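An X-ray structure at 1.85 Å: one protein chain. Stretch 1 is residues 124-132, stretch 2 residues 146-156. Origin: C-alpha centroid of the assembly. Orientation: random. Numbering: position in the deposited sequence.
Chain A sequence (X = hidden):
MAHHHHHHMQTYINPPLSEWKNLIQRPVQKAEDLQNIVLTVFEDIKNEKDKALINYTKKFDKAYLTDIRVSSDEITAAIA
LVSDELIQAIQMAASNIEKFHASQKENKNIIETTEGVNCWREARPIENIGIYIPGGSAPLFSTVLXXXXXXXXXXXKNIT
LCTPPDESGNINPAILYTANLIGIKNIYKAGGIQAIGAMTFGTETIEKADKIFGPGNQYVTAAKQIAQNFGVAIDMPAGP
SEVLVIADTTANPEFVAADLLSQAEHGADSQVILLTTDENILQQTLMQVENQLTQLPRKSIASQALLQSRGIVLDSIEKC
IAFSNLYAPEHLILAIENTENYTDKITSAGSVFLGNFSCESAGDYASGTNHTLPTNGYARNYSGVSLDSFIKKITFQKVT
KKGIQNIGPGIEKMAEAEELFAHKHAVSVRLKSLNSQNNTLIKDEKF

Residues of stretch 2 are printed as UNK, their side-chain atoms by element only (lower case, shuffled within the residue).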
# COMPACT_ATOMS: atom_id res chain seq x y z
N ARG A 124 -3.86 12.35 -6.74
CA ARG A 124 -3.96 12.20 -8.18
C ARG A 124 -4.34 10.75 -8.42
O ARG A 124 -3.85 9.86 -7.70
CB ARG A 124 -2.65 12.53 -8.93
CG ARG A 124 -2.20 14.00 -8.84
CD ARG A 124 -3.16 14.93 -9.57
NE ARG A 124 -2.64 16.30 -9.57
CZ ARG A 124 -2.90 17.21 -8.64
NH1 ARG A 124 -3.68 16.90 -7.62
NH2 ARG A 124 -2.35 18.42 -8.74
N PRO A 125 -5.20 10.47 -9.41
CA PRO A 125 -5.59 9.08 -9.65
C PRO A 125 -4.45 8.25 -10.19
O PRO A 125 -3.58 8.72 -10.94
CB PRO A 125 -6.70 9.21 -10.70
CG PRO A 125 -6.31 10.47 -11.47
CD PRO A 125 -5.81 11.40 -10.38
N ILE A 126 -4.46 6.97 -9.83
CA ILE A 126 -3.69 5.98 -10.59
C ILE A 126 -4.37 5.82 -11.94
O ILE A 126 -5.57 5.52 -12.01
CB ILE A 126 -3.61 4.65 -9.83
CG1 ILE A 126 -2.87 4.84 -8.50
CG2 ILE A 126 -2.92 3.57 -10.70
CD1 ILE A 126 -2.98 3.60 -7.58
N GLU A 127 -3.61 6.01 -13.02
CA GLU A 127 -4.23 6.24 -14.32
C GLU A 127 -4.90 4.99 -14.87
O GLU A 127 -6.02 5.06 -15.40
CB GLU A 127 -3.17 6.76 -15.31
CG GLU A 127 -3.73 7.21 -16.64
CD GLU A 127 -2.63 7.65 -17.60
OE1 GLU A 127 -1.73 6.83 -17.90
OE2 GLU A 127 -2.66 8.81 -18.05
N ASN A 128 -4.25 3.83 -14.76
CA ASN A 128 -4.75 2.60 -15.37
C ASN A 128 -5.03 1.56 -14.29
O ASN A 128 -4.11 1.12 -13.59
CB ASN A 128 -3.74 2.06 -16.39
CG ASN A 128 -3.48 3.04 -17.52
OD1 ASN A 128 -4.29 3.18 -18.43
ND2 ASN A 128 -2.36 3.74 -17.46
N ILE A 129 -6.30 1.17 -14.17
CA ILE A 129 -6.77 0.28 -13.11
C ILE A 129 -7.23 -1.01 -13.76
O ILE A 129 -7.97 -0.98 -14.74
CB ILE A 129 -7.93 0.93 -12.33
CG1 ILE A 129 -7.48 2.23 -11.64
CG2 ILE A 129 -8.59 -0.07 -11.40
CD1 ILE A 129 -6.44 2.04 -10.56
N GLY A 130 -6.79 -2.15 -13.21
CA GLY A 130 -7.28 -3.46 -13.64
C GLY A 130 -8.07 -4.13 -12.52
O GLY A 130 -7.63 -4.14 -11.37
N ILE A 131 -9.23 -4.69 -12.88
CA ILE A 131 -10.11 -5.37 -11.93
C ILE A 131 -10.31 -6.80 -12.42
O ILE A 131 -10.71 -7.01 -13.57
CB ILE A 131 -11.47 -4.66 -11.79
CG1 ILE A 131 -11.30 -3.25 -11.21
CG2 ILE A 131 -12.42 -5.50 -10.92
CD1 ILE A 131 -12.57 -2.36 -11.37
N TYR A 132 -10.05 -7.77 -11.54
CA TYR A 132 -10.30 -9.17 -11.82
C TYR A 132 -11.55 -9.63 -11.08
O TYR A 132 -11.66 -9.42 -9.87
CB TYR A 132 -9.11 -10.03 -11.38
CG TYR A 132 -9.37 -11.46 -11.77
CD1 TYR A 132 -9.24 -11.85 -13.09
CD2 TYR A 132 -9.82 -12.39 -10.84
CE1 TYR A 132 -9.52 -13.14 -13.49
CE2 TYR A 132 -10.10 -13.71 -11.24
CZ TYR A 132 -9.94 -14.06 -12.57
OH TYR A 132 -10.20 -15.35 -13.01
N UNK A 146 -17.79 -2.58 -5.58
CA UNK A 146 -16.82 -2.25 -4.54
C UNK A 146 -15.51 -1.72 -5.11
O UNK A 146 -14.81 -0.94 -4.44
c UNK A 146 -19.85 -3.56 -1.14
s UNK A 146 -18.27 -2.85 -1.64
c UNK A 146 -17.72 -4.03 -2.89
c UNK A 146 -16.53 -3.50 -3.69
N UNK A 147 -15.12 -2.18 -6.29
CA UNK A 147 -13.85 -1.77 -6.89
C UNK A 147 -14.04 -0.72 -7.97
O UNK A 147 -13.22 0.20 -8.07
c UNK A 147 -12.20 -5.28 -7.14
c UNK A 147 -12.86 -4.09 -6.46
c UNK A 147 -13.12 -2.98 -7.48
c UNK A 147 -12.00 -3.60 -5.29
N UNK A 148 -15.14 -0.81 -8.72
CA UNK A 148 -15.37 0.15 -9.80
C UNK A 148 -15.75 1.53 -9.31
O UNK A 148 -15.37 2.54 -9.90
N UNK A 149 -16.53 1.61 -8.23
CA UNK A 149 -17.05 2.91 -7.80
C UNK A 149 -15.92 3.79 -7.27
O UNK A 149 -15.82 4.96 -7.67
c UNK A 149 -19.47 2.29 -7.51
c UNK A 149 -20.69 2.04 -6.60
c UNK A 149 -18.20 2.75 -6.79
c UNK A 149 -18.49 4.09 -6.06
N UNK A 150 -15.06 3.32 -6.36
CA UNK A 150 -13.99 4.22 -5.90
C UNK A 150 -12.98 4.54 -7.00
O UNK A 150 -12.41 5.64 -7.00
c UNK A 150 -15.17 2.13 -5.49
c UNK A 150 -13.34 3.46 -4.73
c UNK A 150 -13.85 2.06 -4.81
N UNK A 151 -12.75 3.62 -7.94
CA UNK A 151 -11.92 3.96 -9.10
C UNK A 151 -12.49 5.14 -9.86
O UNK A 151 -11.75 6.05 -10.26
c UNK A 151 -11.79 2.74 -10.03
N UNK A 152 -13.80 5.15 -10.09
CA UNK A 152 -14.42 6.26 -10.80
C UNK A 152 -14.32 7.54 -9.99
O UNK A 152 -13.98 8.60 -10.53
n UNK A 152 -16.35 4.72 -14.61
c UNK A 152 -15.88 5.94 -11.14
c UNK A 152 -16.03 4.84 -12.19
c UNK A 152 -15.67 5.29 -13.61
o UNK A 152 -14.79 6.14 -13.81
N UNK A 153 -14.57 7.46 -8.68
CA UNK A 153 -14.53 8.65 -7.83
C UNK A 153 -13.15 9.26 -7.77
O UNK A 153 -13.02 10.49 -7.67
c UNK A 153 -16.74 7.50 -4.85
c UNK A 153 -15.00 8.30 -6.42
c UNK A 153 -16.51 8.13 -6.22
c UNK A 153 -17.20 9.49 -6.31
N UNK A 154 -12.11 8.42 -7.81
CA UNK A 154 -10.73 8.90 -7.80
C UNK A 154 -10.34 9.62 -9.09
O UNK A 154 -9.35 10.35 -9.10
c UNK A 154 -9.77 7.72 -7.57
N UNK A 155 -11.09 9.42 -10.17
CA UNK A 155 -10.73 9.99 -11.46
C UNK A 155 -9.85 9.11 -12.32
O UNK A 155 -9.20 9.61 -13.24
N UNK A 156 -9.81 7.81 -12.04
CA UNK A 156 -9.03 6.88 -12.85
C UNK A 156 -9.59 6.82 -14.28
O UNK A 156 -10.78 6.54 -14.47
c UNK A 156 -9.04 5.49 -12.21
s UNK A 156 -8.42 5.46 -10.49

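Position 146 carries an unbranched chain of two carbons, a sulfur and a terminal carbon, and it is out of reach of stretch 1: methionine, M146, a flexible apolar chain in a buried place on the helix. Position 147 has four carbons forked at the second. Its CA-to-CB bond points toward the strand, and the pattern is that of leucine; L147 CD1 lies 3.8 Å from I131 CG2, an apolar contact that fills the space between helix and strand.

Position 148 has no side-chain atoms, so it is glycine. I131 CD1 lies 4.0 Å from G148 N; a CB here would point sideways, 4.4 Å from I131 CD1, so this contact alone does not demand glycine. Position 149 shows four carbons forked at the first, one arm two carbons long. This is isoleucine, I149, buried but out of reach of stretch 1. At 150, three carbons close a ring onto the backbone N, which identifies proline. P150 has no N-H to give to the preceding turn, and the helix kinks here, yet its O still accepts a hydrogen bond from the N of 154.

Position 151 has a single carbon directed toward the strand: alanine. A151 CB sits 4.5 Å from I129 CG2, a small apolar group facing a larger one. Position 152 has three carbons, the third carrying one oxygen and one nitrogen, hence an amide, glutamine. Q152 is out of reach of stretch 1, is partly exposed, and has its NE2 hydrogen-bonded elsewhere in the structure. Position 153, four carbons forked at the second, is leucine; L153 likewise does not touch stretch 1.

Position 154 again has one carbon, so it is alanine. Its CB points toward stretch 1, but the closest contact is made by its backbone, A154 O lying 3.3 Å from P125 CB. Position 155 has no side chain and a phi of 91°. A CB would be jammed against the preceding carbonyl O, so glycine suits the turn; G155 ends the helix in a Schellman motif, and its O lies 3.5 Å from P125 CG. Position 156 has one carbon followed by sulfur: cysteine. C156 SG lies 3.6 Å from I129 CG1 and 3.2 Å from I126 O, so this compact side chain meets both an apolar group and a backbone carbonyl.

The helix runs nearly antiparallel to strand 128-132, at 170°. I129 and I131, alternate residues of the strand, point toward it and meet A151, C156, L147 and G148, while P125 packs against the backbone of the helix-ending turn. The contact is thus chiefly one of apolar packing.

Stretch 2 146-156: MLGIPAQLAGC
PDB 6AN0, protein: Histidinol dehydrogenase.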